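ATP12 ATPase (Paracoccus denitrificans, PDB 2R31) probably acts as a chaperone in the assembly of F1-ATPase. Local coordinates at residues L102-D107 / R136-V141; G94-T99 / L172-G177; D121-W126 / G182-R187; L131-R136 / L152-E157; S77-V82 / D162-T167. All coordinates share one frame; numbering follows the deposited sequence.

Interaction 1 (L102-D107 / R136-V141)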
# COMPACT_ATOMS: atom_id res chain seq x y z
N LEU A 102 -9.65 -5.84 -11.53
CA LEU A 102 -9.25 -6.59 -12.71
C LEU A 102 -10.35 -7.54 -13.19
O LEU A 102 -10.26 -8.05 -14.34
CB LEU A 102 -7.98 -7.37 -12.50
CG LEU A 102 -6.77 -6.64 -11.93
CD1 LEU A 102 -5.53 -7.52 -12.10
CD2 LEU A 102 -6.52 -5.27 -12.57
N SER A 103 -11.34 -7.83 -12.35
CA SER A 103 -12.47 -8.71 -12.71
C SER A 103 -13.59 -7.96 -13.40
O SER A 103 -14.38 -8.60 -14.10
CB SER A 103 -13.09 -9.36 -11.46
OG SER A 103 -12.26 -10.33 -10.89
N TYR A 104 -13.72 -6.67 -13.23
CA TYR A 104 -14.92 -5.92 -13.64
C TYR A 104 -14.62 -5.14 -14.90
O TYR A 104 -14.25 -3.94 -14.86
CB TYR A 104 -15.46 -5.05 -12.43
CG TYR A 104 -16.10 -6.08 -11.53
CD1 TYR A 104 -17.40 -6.51 -11.79
CD2 TYR A 104 -15.44 -6.66 -10.47
CE1 TYR A 104 -18.03 -7.46 -11.02
CE2 TYR A 104 -16.04 -7.61 -9.69
CZ TYR A 104 -17.34 -8.01 -9.95
OH TYR A 104 -17.96 -8.98 -9.16
N ARG A 105 -14.75 -5.78 -16.05
CA ARG A 105 -14.39 -5.20 -17.36
C ARG A 105 -15.52 -4.34 -17.86
O ARG A 105 -16.68 -4.51 -17.46
CB ARG A 105 -14.09 -6.34 -18.36
CG ARG A 105 -13.09 -7.42 -17.97
CD ARG A 105 -11.71 -6.92 -17.77
NE ARG A 105 -10.71 -7.77 -17.14
CZ ARG A 105 -9.87 -8.58 -17.77
NH1 ARG A 105 -9.93 -8.67 -19.09
NH2 ARG A 105 -8.99 -9.27 -17.04
N ALA A 106 -15.20 -3.39 -18.73
CA ALA A 106 -16.23 -2.76 -19.55
C ALA A 106 -16.93 -3.76 -20.47
O ALA A 106 -16.45 -4.81 -20.91
CB ALA A 106 -15.57 -1.67 -20.37
N ASP A 107 -18.09 -3.38 -20.88
CA ASP A 107 -18.65 -4.13 -22.00
C ASP A 107 -18.61 -3.32 -23.30
O ASP A 107 -19.07 -3.87 -24.29
CB ASP A 107 -20.01 -4.69 -21.60
CG ASP A 107 -21.07 -3.63 -21.43
OD1 ASP A 107 -20.80 -2.45 -21.65
OD2 ASP A 107 -22.15 -4.06 -21.02
N ARG A 136 -12.41 -15.09 -11.86
CA ARG A 136 -13.35 -14.96 -12.95
C ARG A 136 -13.50 -13.48 -13.28
O ARG A 136 -13.45 -12.63 -12.37
CB ARG A 136 -14.67 -15.58 -12.54
CG ARG A 136 -14.61 -17.10 -12.23
CD ARG A 136 -15.91 -17.58 -11.63
NE ARG A 136 -15.83 -19.02 -11.32
CZ ARG A 136 -16.65 -19.61 -10.45
NH1 ARG A 136 -17.58 -18.87 -9.82
NH2 ARG A 136 -16.55 -20.91 -10.21
N ILE A 137 -13.66 -13.21 -14.57
CA ILE A 137 -13.92 -11.84 -15.05
C ILE A 137 -15.34 -11.73 -15.59
O ILE A 137 -16.00 -12.72 -15.88
CB ILE A 137 -12.86 -11.34 -16.05
CG1 ILE A 137 -13.13 -11.96 -17.43
CG2 ILE A 137 -11.45 -11.56 -15.49
CD1 ILE A 137 -12.27 -11.44 -18.56
N THR A 138 -15.81 -10.51 -15.69
CA THR A 138 -17.08 -10.23 -16.31
C THR A 138 -17.02 -8.89 -16.96
O THR A 138 -16.04 -8.15 -16.77
CB THR A 138 -18.23 -10.32 -15.25
OG1 THR A 138 -19.46 -10.34 -16.01
CG2 THR A 138 -18.19 -9.22 -14.21
N HIS A 139 -18.08 -8.51 -17.65
CA HIS A 139 -18.26 -7.37 -18.51
C HIS A 139 -19.54 -6.62 -18.11
O HIS A 139 -20.65 -7.14 -17.98
CB HIS A 139 -18.22 -7.73 -20.00
CG HIS A 139 -17.04 -8.55 -20.39
ND1 HIS A 139 -16.99 -9.91 -20.22
CD2 HIS A 139 -15.84 -8.23 -20.92
CE1 HIS A 139 -15.83 -10.39 -20.62
NE2 HIS A 139 -15.09 -9.41 -21.07
N GLY A 140 -19.32 -5.29 -17.99
CA GLY A 140 -20.52 -4.51 -17.67
C GLY A 140 -21.24 -4.97 -16.44
O GLY A 140 -20.60 -5.31 -15.44
N VAL A 141 -22.57 -4.97 -16.52
CA VAL A 141 -23.41 -5.23 -15.35
C VAL A 141 -23.64 -6.72 -15.16
O VAL A 141 -24.34 -7.11 -14.22
CB VAL A 141 -24.78 -4.48 -15.40
CG1 VAL A 141 -24.54 -3.00 -15.32
CG2 VAL A 141 -25.54 -4.90 -16.63
O HOH W 1 -17.91 -5.09 -14.94
O HOH W 2 -22.59 -6.45 -20.06
O HOH W 3 -23.34 -3.10 -18.82

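Interaction 2 (G94-T99 / L172-G177)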
# COMPACT_ATOMS: atom_id res chain seq x y z
N GLY A 94 -8.25 -9.19 2.05
CA GLY A 94 -8.47 -10.42 1.31
C GLY A 94 -9.80 -10.39 0.57
O GLY A 94 -9.94 -11.00 -0.52
N ASP A 95 -10.81 -9.74 1.12
CA ASP A 95 -12.12 -9.64 0.51
C ASP A 95 -12.11 -8.84 -0.80
O ASP A 95 -13.04 -9.01 -1.61
CB ASP A 95 -13.12 -9.01 1.42
CG ASP A 95 -13.61 -9.87 2.49
OD1 ASP A 95 -13.41 -11.13 2.46
OD2 ASP A 95 -14.22 -9.27 3.43
N TYR A 96 -11.07 -8.04 -1.06
CA TYR A 96 -10.99 -7.40 -2.37
C TYR A 96 -10.84 -8.44 -3.49
O TYR A 96 -11.10 -8.11 -4.64
CB TYR A 96 -9.85 -6.39 -2.42
CG TYR A 96 -10.20 -5.01 -1.95
CD1 TYR A 96 -10.23 -4.68 -0.60
CD2 TYR A 96 -10.53 -4.01 -2.86
CE1 TYR A 96 -10.54 -3.44 -0.17
CE2 TYR A 96 -10.81 -2.74 -2.41
CZ TYR A 96 -10.82 -2.46 -1.04
OH TYR A 96 -11.14 -1.17 -0.68
N GLY A 97 -10.47 -9.68 -3.19
CA GLY A 97 -10.53 -10.71 -4.23
C GLY A 97 -11.86 -10.90 -4.87
O GLY A 97 -11.97 -11.36 -5.97
N GLY A 98 -12.92 -10.60 -4.14
CA GLY A 98 -14.30 -10.71 -4.64
C GLY A 98 -14.82 -9.41 -5.27
O GLY A 98 -15.94 -9.43 -5.79
N THR A 99 -14.05 -8.33 -5.21
CA THR A 99 -14.41 -7.02 -5.70
C THR A 99 -13.20 -6.41 -6.39
O THR A 99 -12.80 -5.27 -6.10
CB THR A 99 -14.89 -6.08 -4.56
OG1 THR A 99 -13.84 -5.83 -3.61
CG2 THR A 99 -16.09 -6.60 -3.80
N LEU A 172 -1.68 -0.38 -1.38
CA LEU A 172 -1.45 -1.03 -2.67
C LEU A 172 -2.68 -1.78 -3.17
O LEU A 172 -2.80 -2.02 -4.38
CB LEU A 172 -0.22 -1.94 -2.59
CG LEU A 172 1.09 -1.22 -2.37
CD1 LEU A 172 2.18 -2.24 -2.00
CD2 LEU A 172 1.51 -0.35 -3.52
N VAL A 173 -3.59 -2.13 -2.27
CA VAL A 173 -4.87 -2.73 -2.60
C VAL A 173 -5.96 -1.67 -2.71
O VAL A 173 -6.69 -1.60 -3.68
CB VAL A 173 -5.28 -3.81 -1.57
CG1 VAL A 173 -6.69 -4.32 -1.79
CG2 VAL A 173 -4.26 -4.94 -1.60
N THR A 174 -6.12 -0.85 -1.65
CA THR A 174 -7.29 0.01 -1.57
C THR A 174 -7.26 1.15 -2.53
O THR A 174 -8.33 1.58 -3.04
CB THR A 174 -7.55 0.51 -0.13
OG1 THR A 174 -6.41 1.29 0.26
CG2 THR A 174 -7.72 -0.63 0.85
N LEU A 175 -6.10 1.73 -2.83
CA LEU A 175 -6.10 2.90 -3.69
C LEU A 175 -6.44 2.49 -5.13
O LEU A 175 -7.36 3.09 -5.73
CB LEU A 175 -4.83 3.72 -3.48
CG LEU A 175 -4.50 4.10 -2.02
CD1 LEU A 175 -3.20 4.89 -1.95
CD2 LEU A 175 -5.64 4.85 -1.32
N PRO A 176 -5.83 1.46 -5.76
CA PRO A 176 -6.30 1.05 -7.06
C PRO A 176 -7.58 0.22 -7.04
O PRO A 176 -8.24 0.04 -8.06
CB PRO A 176 -5.12 0.24 -7.59
CG PRO A 176 -4.45 -0.37 -6.39
CD PRO A 176 -4.58 0.78 -5.36
N GLY A 177 -7.92 -0.32 -5.87
CA GLY A 177 -9.09 -1.19 -5.75
C GLY A 177 -8.90 -2.60 -6.26
O GLY A 177 -9.84 -3.20 -6.80

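Interaction 3 (D121-W126 / G182-R187)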
# COMPACT_ATOMS: atom_id res chain seq x y z
N ASP A 121 -5.20 -9.19 -18.29
CA ASP A 121 -5.18 -10.66 -18.40
C ASP A 121 -3.84 -11.24 -17.93
O ASP A 121 -3.86 -12.29 -17.29
CB ASP A 121 -5.53 -11.11 -19.81
CG ASP A 121 -6.97 -10.97 -20.22
OD1 ASP A 121 -7.81 -10.62 -19.37
OD2 ASP A 121 -7.27 -11.16 -21.42
N PRO A 122 -2.68 -10.63 -18.19
CA PRO A 122 -1.44 -11.21 -17.65
C PRO A 122 -1.43 -11.28 -16.15
O PRO A 122 -0.80 -12.18 -15.58
CB PRO A 122 -0.36 -10.30 -18.20
CG PRO A 122 -0.94 -9.77 -19.49
CD PRO A 122 -2.38 -9.53 -19.15
N LEU A 123 -2.05 -10.33 -15.46
CA LEU A 123 -2.09 -10.31 -14.02
C LEU A 123 -3.06 -11.33 -13.45
O LEU A 123 -2.77 -11.98 -12.44
CB LEU A 123 -2.35 -8.88 -13.48
CG LEU A 123 -0.92 -8.21 -13.42
CD1 LEU A 123 -0.44 -7.75 -14.70
CD2 LEU A 123 -0.54 -8.18 -12.03
N ILE A 124 -4.20 -11.49 -14.11
CA ILE A 124 -5.10 -12.59 -13.78
C ILE A 124 -4.35 -13.92 -13.93
O ILE A 124 -4.47 -14.82 -13.07
CB ILE A 124 -6.39 -12.53 -14.64
CG1 ILE A 124 -7.24 -11.26 -14.39
CG2 ILE A 124 -7.26 -13.80 -14.54
CD1 ILE A 124 -7.83 -11.17 -13.00
N ASP A 125 -3.62 -14.09 -15.01
CA ASP A 125 -2.92 -15.34 -15.28
C ASP A 125 -1.83 -15.57 -14.24
O ASP A 125 -1.62 -16.69 -13.77
CB ASP A 125 -2.31 -15.39 -16.68
CG ASP A 125 -3.29 -15.37 -17.84
OD1 ASP A 125 -4.50 -15.60 -17.60
OD2 ASP A 125 -2.84 -15.14 -18.98
N TRP A 126 -1.12 -14.51 -13.85
CA TRP A 126 -0.10 -14.60 -12.80
C TRP A 126 -0.73 -15.11 -11.51
O TRP A 126 -0.23 -16.03 -10.85
CB TRP A 126 0.58 -13.24 -12.58
CG TRP A 126 1.39 -13.25 -11.33
CD1 TRP A 126 2.64 -13.81 -11.20
CD2 TRP A 126 1.02 -12.72 -10.07
NE1 TRP A 126 3.05 -13.67 -9.91
CE2 TRP A 126 2.10 -13.00 -9.19
CE3 TRP A 126 -0.10 -12.02 -9.57
CZ2 TRP A 126 2.11 -12.63 -7.85
CZ3 TRP A 126 -0.10 -11.65 -8.24
CH2 TRP A 126 0.98 -11.96 -7.40
N GLY A 182 -2.20 -5.33 -5.72
CA GLY A 182 -1.42 -5.17 -4.51
C GLY A 182 -0.50 -6.37 -4.24
O GLY A 182 0.68 -6.19 -3.91
N LEU A 183 -1.06 -7.58 -4.38
CA LEU A 183 -0.24 -8.77 -4.21
C LEU A 183 0.88 -8.83 -5.26
O LEU A 183 1.99 -9.26 -4.96
CB LEU A 183 -1.08 -10.05 -4.26
CG LEU A 183 -2.04 -10.22 -3.08
CD1 LEU A 183 -2.91 -11.44 -3.30
CD2 LEU A 183 -1.33 -10.31 -1.77
N ALA A 184 0.59 -8.41 -6.50
CA ALA A 184 1.63 -8.45 -7.53
C ALA A 184 2.77 -7.54 -7.20
O ALA A 184 3.93 -7.86 -7.53
CB ALA A 184 1.01 -8.11 -8.88
N VAL A 185 2.53 -6.42 -6.52
CA VAL A 185 3.62 -5.54 -6.10
C VAL A 185 4.42 -6.23 -4.99
O VAL A 185 5.65 -6.35 -5.06
CB VAL A 185 3.11 -4.16 -5.68
CG1 VAL A 185 4.27 -3.35 -5.06
CG2 VAL A 185 2.50 -3.43 -6.85
N ILE A 186 3.76 -6.67 -3.91
CA ILE A 186 4.54 -7.20 -2.79
C ILE A 186 5.23 -8.52 -3.14
O ILE A 186 6.26 -8.85 -2.54
CB ILE A 186 3.70 -7.31 -1.50
CG1 ILE A 186 2.59 -8.31 -1.55
CG2 ILE A 186 3.22 -5.92 -1.06
CD1 ILE A 186 2.11 -8.80 -0.18
N ARG A 187 4.68 -9.27 -4.11
CA ARG A 187 5.28 -10.56 -4.55
C ARG A 187 6.26 -10.36 -5.71
O ARG A 187 6.81 -11.38 -6.18
CB ARG A 187 4.21 -11.59 -4.85
CG ARG A 187 3.33 -11.94 -3.66
CD ARG A 187 4.05 -12.20 -2.37
NE ARG A 187 3.22 -12.77 -1.33
CZ ARG A 187 3.59 -12.84 -0.06
NH1 ARG A 187 2.78 -13.49 0.81
NH2 ARG A 187 4.71 -12.29 0.38

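Interaction 4 (L131-R136 / L152-E157)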
# COMPACT_ATOMS: atom_id res chain seq x y z
N LEU A 131 -0.30 -17.97 -7.42
CA LEU A 131 -1.11 -18.04 -6.22
C LEU A 131 -2.16 -19.10 -6.25
O LEU A 131 -2.88 -19.30 -5.26
CB LEU A 131 -1.76 -16.70 -5.91
CG LEU A 131 -0.84 -15.47 -5.85
CD1 LEU A 131 -1.66 -14.24 -5.60
CD2 LEU A 131 0.24 -15.72 -4.85
N ARG A 132 -2.30 -19.82 -7.37
CA ARG A 132 -3.35 -20.84 -7.54
C ARG A 132 -4.70 -20.19 -7.26
O ARG A 132 -5.62 -20.78 -6.67
CB ARG A 132 -3.08 -22.10 -6.72
CG ARG A 132 -1.67 -22.70 -6.85
CD ARG A 132 -1.30 -22.93 -8.28
NE ARG A 132 -0.52 -24.19 -8.48
CZ ARG A 132 0.28 -24.27 -9.55
NH1 ARG A 132 0.33 -23.23 -10.37
NH2 ARG A 132 0.98 -25.37 -9.78
N ALA A 133 -4.88 -18.94 -7.70
CA ALA A 133 -6.07 -18.13 -7.44
C ALA A 133 -6.63 -17.53 -8.70
O ALA A 133 -6.54 -16.33 -8.95
CB ALA A 133 -5.75 -17.07 -6.41
N PRO A 134 -7.21 -18.38 -9.57
CA PRO A 134 -7.81 -17.90 -10.84
C PRO A 134 -9.08 -17.15 -10.59
O PRO A 134 -10.16 -17.69 -10.20
CB PRO A 134 -8.06 -19.22 -11.64
CG PRO A 134 -8.25 -20.25 -10.57
CD PRO A 134 -7.26 -19.85 -9.51
N LEU A 135 -9.07 -15.84 -10.89
CA LEU A 135 -10.29 -15.06 -10.78
C LEU A 135 -11.10 -15.16 -12.06
O LEU A 135 -10.57 -15.22 -13.15
CB LEU A 135 -10.00 -13.57 -10.59
CG LEU A 135 -9.42 -13.17 -9.25
CD1 LEU A 135 -9.23 -11.67 -9.19
CD2 LEU A 135 -10.35 -13.63 -8.09
N ARG A 136 -12.41 -15.09 -11.86
CA ARG A 136 -13.35 -14.96 -12.95
C ARG A 136 -13.50 -13.48 -13.28
O ARG A 136 -13.45 -12.63 -12.37
CB ARG A 136 -14.67 -15.58 -12.54
CG ARG A 136 -14.61 -17.10 -12.23
CD ARG A 136 -15.91 -17.58 -11.63
NE ARG A 136 -15.83 -19.02 -11.32
CZ ARG A 136 -16.65 -19.61 -10.45
NH1 ARG A 136 -17.58 -18.87 -9.82
NH2 ARG A 136 -16.55 -20.91 -10.21
N LEU A 152 -10.96 -18.23 -0.60
CA LEU A 152 -10.19 -18.80 0.49
C LEU A 152 -8.68 -18.58 0.26
O LEU A 152 -7.93 -18.11 1.13
CB LEU A 152 -10.51 -20.29 0.67
CG LEU A 152 -9.78 -21.16 1.68
CD1 LEU A 152 -10.55 -22.46 1.91
CD2 LEU A 152 -8.36 -21.55 1.24
N LYS A 153 -8.21 -18.99 -0.91
CA LYS A 153 -6.78 -18.89 -1.18
C LYS A 153 -6.29 -17.48 -1.04
O LYS A 153 -5.19 -17.24 -0.51
CB LYS A 153 -6.46 -19.45 -2.56
CG LYS A 153 -6.61 -21.00 -2.58
CD LYS A 153 -5.81 -21.75 -3.57
CE LYS A 153 -5.96 -23.23 -3.34
NZ LYS A 153 -6.24 -24.14 -4.50
N LEU A 154 -7.07 -16.51 -1.51
CA LEU A 154 -6.65 -15.10 -1.44
C LEU A 154 -6.69 -14.60 0.00
O LEU A 154 -5.80 -13.86 0.43
CB LEU A 154 -7.49 -14.28 -2.39
CG LEU A 154 -7.20 -14.52 -3.87
CD1 LEU A 154 -8.25 -13.89 -4.76
CD2 LEU A 154 -5.79 -14.05 -4.26
N ARG A 155 -7.69 -15.00 0.79
CA ARG A 155 -7.72 -14.73 2.23
C ARG A 155 -6.47 -15.25 2.89
O ARG A 155 -5.82 -14.56 3.72
CB ARG A 155 -8.93 -15.34 2.94
CG ARG A 155 -10.22 -14.54 2.90
CD ARG A 155 -10.21 -13.37 3.90
NE ARG A 155 -11.56 -12.81 4.01
CZ ARG A 155 -12.51 -13.31 4.79
NH1 ARG A 155 -13.71 -12.73 4.78
NH2 ARG A 155 -12.30 -14.35 5.58
N ALA A 156 -6.10 -16.50 2.58
CA ALA A 156 -4.96 -17.13 3.24
C ALA A 156 -3.67 -16.42 2.87
O ALA A 156 -2.78 -16.27 3.73
CB ALA A 156 -4.90 -18.61 2.88
N GLU A 157 -3.53 -16.00 1.64
CA GLU A 157 -2.34 -15.29 1.20
C GLU A 157 -2.16 -14.03 2.01
O GLU A 157 -1.06 -13.73 2.52
CB GLU A 157 -2.43 -15.00 -0.31
CG GLU A 157 -1.17 -14.37 -0.84
CD GLU A 157 -0.00 -15.32 -0.98
OE1 GLU A 157 -0.18 -16.54 -0.94
OE2 GLU A 157 1.14 -14.81 -1.12
O HOH W 4 -7.61 -22.50 -6.16

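Interaction 5 (S77-V82 / D162-T167)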
# COMPACT_ATOMS: atom_id res chain seq x y z
N SER A 77 0.91 3.73 11.89
CA SER A 77 -0.31 2.98 11.53
C SER A 77 -0.16 1.50 11.80
O SER A 77 -1.06 0.85 12.28
CB SER A 77 -0.64 3.26 10.07
OG SER A 77 -1.80 2.53 9.71
N ALA A 78 1.01 0.95 11.48
CA ALA A 78 1.24 -0.46 11.77
C ALA A 78 1.01 -0.75 13.25
O ALA A 78 0.37 -1.72 13.64
CB ALA A 78 2.65 -0.88 11.36
N ILE A 79 1.59 0.08 14.11
CA ILE A 79 1.56 -0.16 15.55
C ILE A 79 0.19 0.16 16.12
O ILE A 79 -0.35 -0.63 16.94
CB ILE A 79 2.69 0.64 16.23
CG1 ILE A 79 4.04 0.11 15.81
CG2 ILE A 79 2.53 0.60 17.78
CD1 ILE A 79 5.20 1.07 15.98
N GLU A 80 -0.41 1.29 15.77
CA GLU A 80 -1.63 1.76 16.40
C GLU A 80 -2.90 1.14 15.80
O GLU A 80 -3.90 1.01 16.54
CB GLU A 80 -1.78 3.27 16.30
CG GLU A 80 -0.68 3.99 17.08
CD GLU A 80 -0.93 5.42 17.32
OE1 GLU A 80 -1.80 6.05 16.67
OE2 GLU A 80 -0.35 6.05 18.23
N LYS A 81 -2.89 0.81 14.52
CA LYS A 81 -4.08 0.40 13.77
C LYS A 81 -4.01 -1.02 13.26
O LYS A 81 -4.89 -1.81 13.52
CB LYS A 81 -4.37 1.41 12.66
CG LYS A 81 -4.56 2.84 13.11
CD LYS A 81 -4.58 4.03 12.22
CE LYS A 81 -3.62 4.14 11.09
NZ LYS A 81 -3.98 5.00 9.94
N VAL A 82 -2.98 -1.36 12.50
CA VAL A 82 -3.01 -2.63 11.79
C VAL A 82 -2.63 -3.81 12.66
O VAL A 82 -3.40 -4.79 12.71
CB VAL A 82 -2.13 -2.59 10.52
CG1 VAL A 82 -2.13 -3.94 9.85
CG2 VAL A 82 -2.59 -1.46 9.61
N ASP A 162 3.17 -10.68 7.74
CA ASP A 162 3.46 -10.12 9.02
C ASP A 162 2.76 -8.75 9.14
O ASP A 162 2.23 -8.22 8.18
CB ASP A 162 4.96 -10.04 9.28
CG ASP A 162 5.83 -9.29 8.28
OD1 ASP A 162 5.28 -8.48 7.54
OD2 ASP A 162 7.06 -9.53 8.26
N PRO A 163 2.64 -8.18 10.34
CA PRO A 163 1.85 -6.96 10.50
C PRO A 163 2.36 -5.74 9.76
O PRO A 163 1.54 -4.96 9.21
CB PRO A 163 1.88 -6.72 12.05
CG PRO A 163 2.01 -8.13 12.54
CD PRO A 163 3.02 -8.82 11.64
N PHE A 164 3.68 -5.53 9.69
CA PHE A 164 4.17 -4.39 8.94
C PHE A 164 4.01 -4.64 7.44
O PHE A 164 3.73 -3.68 6.69
CB PHE A 164 5.64 -4.10 9.31
CG PHE A 164 5.81 -3.27 10.57
CD1 PHE A 164 5.33 -3.71 11.80
CD2 PHE A 164 6.42 -2.04 10.53
CE1 PHE A 164 5.47 -2.95 12.94
CE2 PHE A 164 6.57 -1.26 11.65
CZ PHE A 164 6.08 -1.72 12.85
N GLY A 165 4.11 -5.87 6.99
CA GLY A 165 3.86 -6.19 5.60
C GLY A 165 2.40 -5.98 5.22
O GLY A 165 2.10 -5.47 4.12
N LEU A 166 1.47 -6.35 6.11
CA LEU A 166 0.06 -6.09 5.86
C LEU A 166 -0.23 -4.60 5.76
O LEU A 166 -1.03 -4.15 4.95
CB LEU A 166 -0.77 -6.74 7.00
CG LEU A 166 -2.28 -6.73 6.78
CD1 LEU A 166 -2.69 -7.61 5.62
CD2 LEU A 166 -3.02 -7.18 8.05
N THR A 167 0.46 -3.82 6.62
CA THR A 167 0.34 -2.36 6.59
C THR A 167 0.76 -1.83 5.22
O THR A 167 0.06 -1.00 4.64
CB THR A 167 1.17 -1.73 7.70
OG1 THR A 167 0.71 -2.21 8.97
CG2 THR A 167 1.02 -0.21 7.69

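Interaction 1 (L102-D107 / R136-V141)
The guanidinium of R105 carries I137 over one face, with CD1 offset toward the rim and 3.7 Å from NH1. In its own plane, NE and NH2 both grip the carbonyl oxygen of L102, the NE to O bond being the shorter at 2.8 Å; the bend at chi2 (-64°) places CD on the way there. The imidazole of H139 meets A106 O at its edge, 3.5 Å from CD2, while R105 CB approaches the same ring obliquely. On the other side of the sheet T138 CG2 packs against the Y104 ring, 3.6 Å from CE1. An alanine in place of R105 would probably leave L102 O without both side-chain donors and D121 OD1 without its salt-bridge partner, and open a gap over the I137 branches. Between the backbones, T138 N donates to S103 O, R105 N to T138 O and G140 N to R105 O, a parallel pairing; beside it S103 OG donates to R136 O at 3.0 Å. The two short strands, 104-105 and 138-139, are joined through helix 110-130 as a beta-alpha-beta unit, and R105 NH1 ties the sheet to that helix by a salt bridge to D121.

Interaction 2 (G94-T99 / L172-G177)
Y96 meets V173 and T174 where the chain at the end of helix 86-95 passes through a 3-10 turn and faces the C-terminal part of helix 163-174. Its side chain leaves the backbone toward the other segment, and V173 CG1 sits over one face of the ring, 3.6 Å from CG and displaced from the centre toward the rim. The methyl lies 3.9 Å from the ring centroid and 23° off its normal, a CH-pi contact. CG1 of V173 is anti to the backbone N (chi1 173°), which brings this branch to the tyrosine. Farther out, the hydroxyl of Y96 touches the methyl of T174, with OH 3.8 Å from CG2; the T174 hydroxyl itself is bonded to the carbonyl of H170, one turn back in its own helix. G177 approaches the ring obliquely, its C atom 4.0 Å from Y96 CD2. A serine in place of Y96 would probably open a gap beside V173 CG1 and leave the T174 methyl without its aromatic neighbour. G177, with positive phi, is the point where the chain turns out of its helix, and its backbone is bonded to L101. L179 of helix 179-186 also touches both Y96 and V173, and L93 of helix 86-95 packs against V173 and T174, so the contact lies where these three helices meet.

Interaction 3 (D121-W126 / G182-R187)
A184 of helix 179-186 packs against L123 and W126 of helix 110-130 in a buried helix-helix crossing within this largely helical protein. The short segments run 71° apart, and their axes approach to 11.0 Å. Large side chains of one helix span this distance to reach a small residue and the backbone beside it on the other.

In the aliphatic part, L123 CD2 lies against A184 CB (3.5 Å). L123 also touches L102 and L198, so the leucine links this crossing to the loop before strand 104-105 and to helix 192-199.

The aromatic part belongs to W126. Its CG is anti to the backbone N (chi1 168°), and the six-membered part of the indole reaches the other helix. A184 CB makes an off-centre CH-pi contact with that ring, 4.2 Å from its centroid and 28° off the normal. CH2 of W126 also approaches A184 CA at 3.6 Å and L183 O at 3.8 Å, both obliquely, so the ring packs on backbone as well as on side chains.

The polar groups of the larger residues find their partners beyond the two segments. W126 NE1 bonds to E130 one turn on, and R187 NH1 forms a salt bridge with E157 of helix 148-159, leaving the aliphatic base of the arginine to the tryptophan. There the two side chains cross at about a right angle, and R187 CB lies at the indole edge, near the ring plane, 3.8 Å from CZ2.

Interaction 4 (L131-R136 / L152-E157)
L154 overlaps A133 and L135, one terminal methyl to each: CD2 lies 3.7 Å from A133 CB, and CD1 is 3.9 Å from L135 CD2. The leucine thus links helix 148-159 to the loop that leads from helix 110-130 to strand 138-139. L131 widens the apolar patch, its CD1 loosely approaching L154 CD2 at 4.3 Å. The other methyl of L131, CD2, rests on the carboxylate of E157, 3.9 Å from CD, and the two side chains cross at about a right angle. CG of E157, anti to the backbone N (chi1 -175°), starts the chain toward L131. At the solvent-exposed end, K153 runs beside the R132 carbonyl, with CD 3.3 Å from R132 O. Its ammonium does not bond that oxygen directly: a water accepts from NZ and donates to R132 O, each at 2.7 Å. R132, at positive phi, is where the chain leaves helix 110-130. L183 touches both L131 and L154, extending the apolar patch to helix 179-186. The chemistry is therefore graded, with methyl groups meeting inside and a water-mediated link outside, and the E157 charge, placed beside a leucine methyl, is probably balanced by its salt bridge to R187.

Interaction 5 (S77-V82 / D162-T167)
This is a nearly perpendicular packing of two helix ends, the last turn of helix 70-82 lying against the first turn of helix 163-174, partly buried and mostly apolar. The segment axes cross at 89° and approach to 9.3 Å. D162 caps the start of the second helix, its OD1 accepting from G165 N. A78 and F164 form the clearest element: the alanine CB stands over the centre of the phenyl ring, 3.7 Å from the centroid and 5° off the normal. I79 CG1 reaches CZ of the same ring obliquely, at 4.0 Å. T167 fills the angle between A78 and V82, its OG1 3.3 Å from both A78 CA and V82 CB. That hydroxyl, anti to the carbonyl carbon (chi1 -60°), donates to P163 O one turn back, so a polar atom is satisfied within its own helix while its flank meets hydrocarbon. V82 CG1 also packs on L166 CD2 at 3.8 Å. Helix 70-82 includes a pi-type turn at 78-82, where S77 O accepts from both K81 N and V82 N. L166 and P163 also touch F86 of helix 86-95. The whole is a near-perpendicular helix packing in which a small alanine lets the phenyl ring of the other helix lie against it.

Overall arrangement
Interaction 3 is the buried contact, interactions 1, 4 and 5 are partly buried, and interaction 2 lies at the surface. Backbone hydrogen bonds carry interaction 1, whereas the other four rest largely on apolar packing, with CH-pi contacts in 2, 3 and 5 and a water bridge added at the outer side of interaction 4. Helix 163-174 serves both interactions 2 and 5, toward its two ends. Two salt bridges tie interaction 4 to its neighbours: D95 with R155 toward interaction 2, and R187 with E157 toward interaction 3. A third, R105 with D121, connects interactions 1 and 3. Interaction 5 stands apart, its centre about 32 Å from that of interaction 1, across the chain's centre.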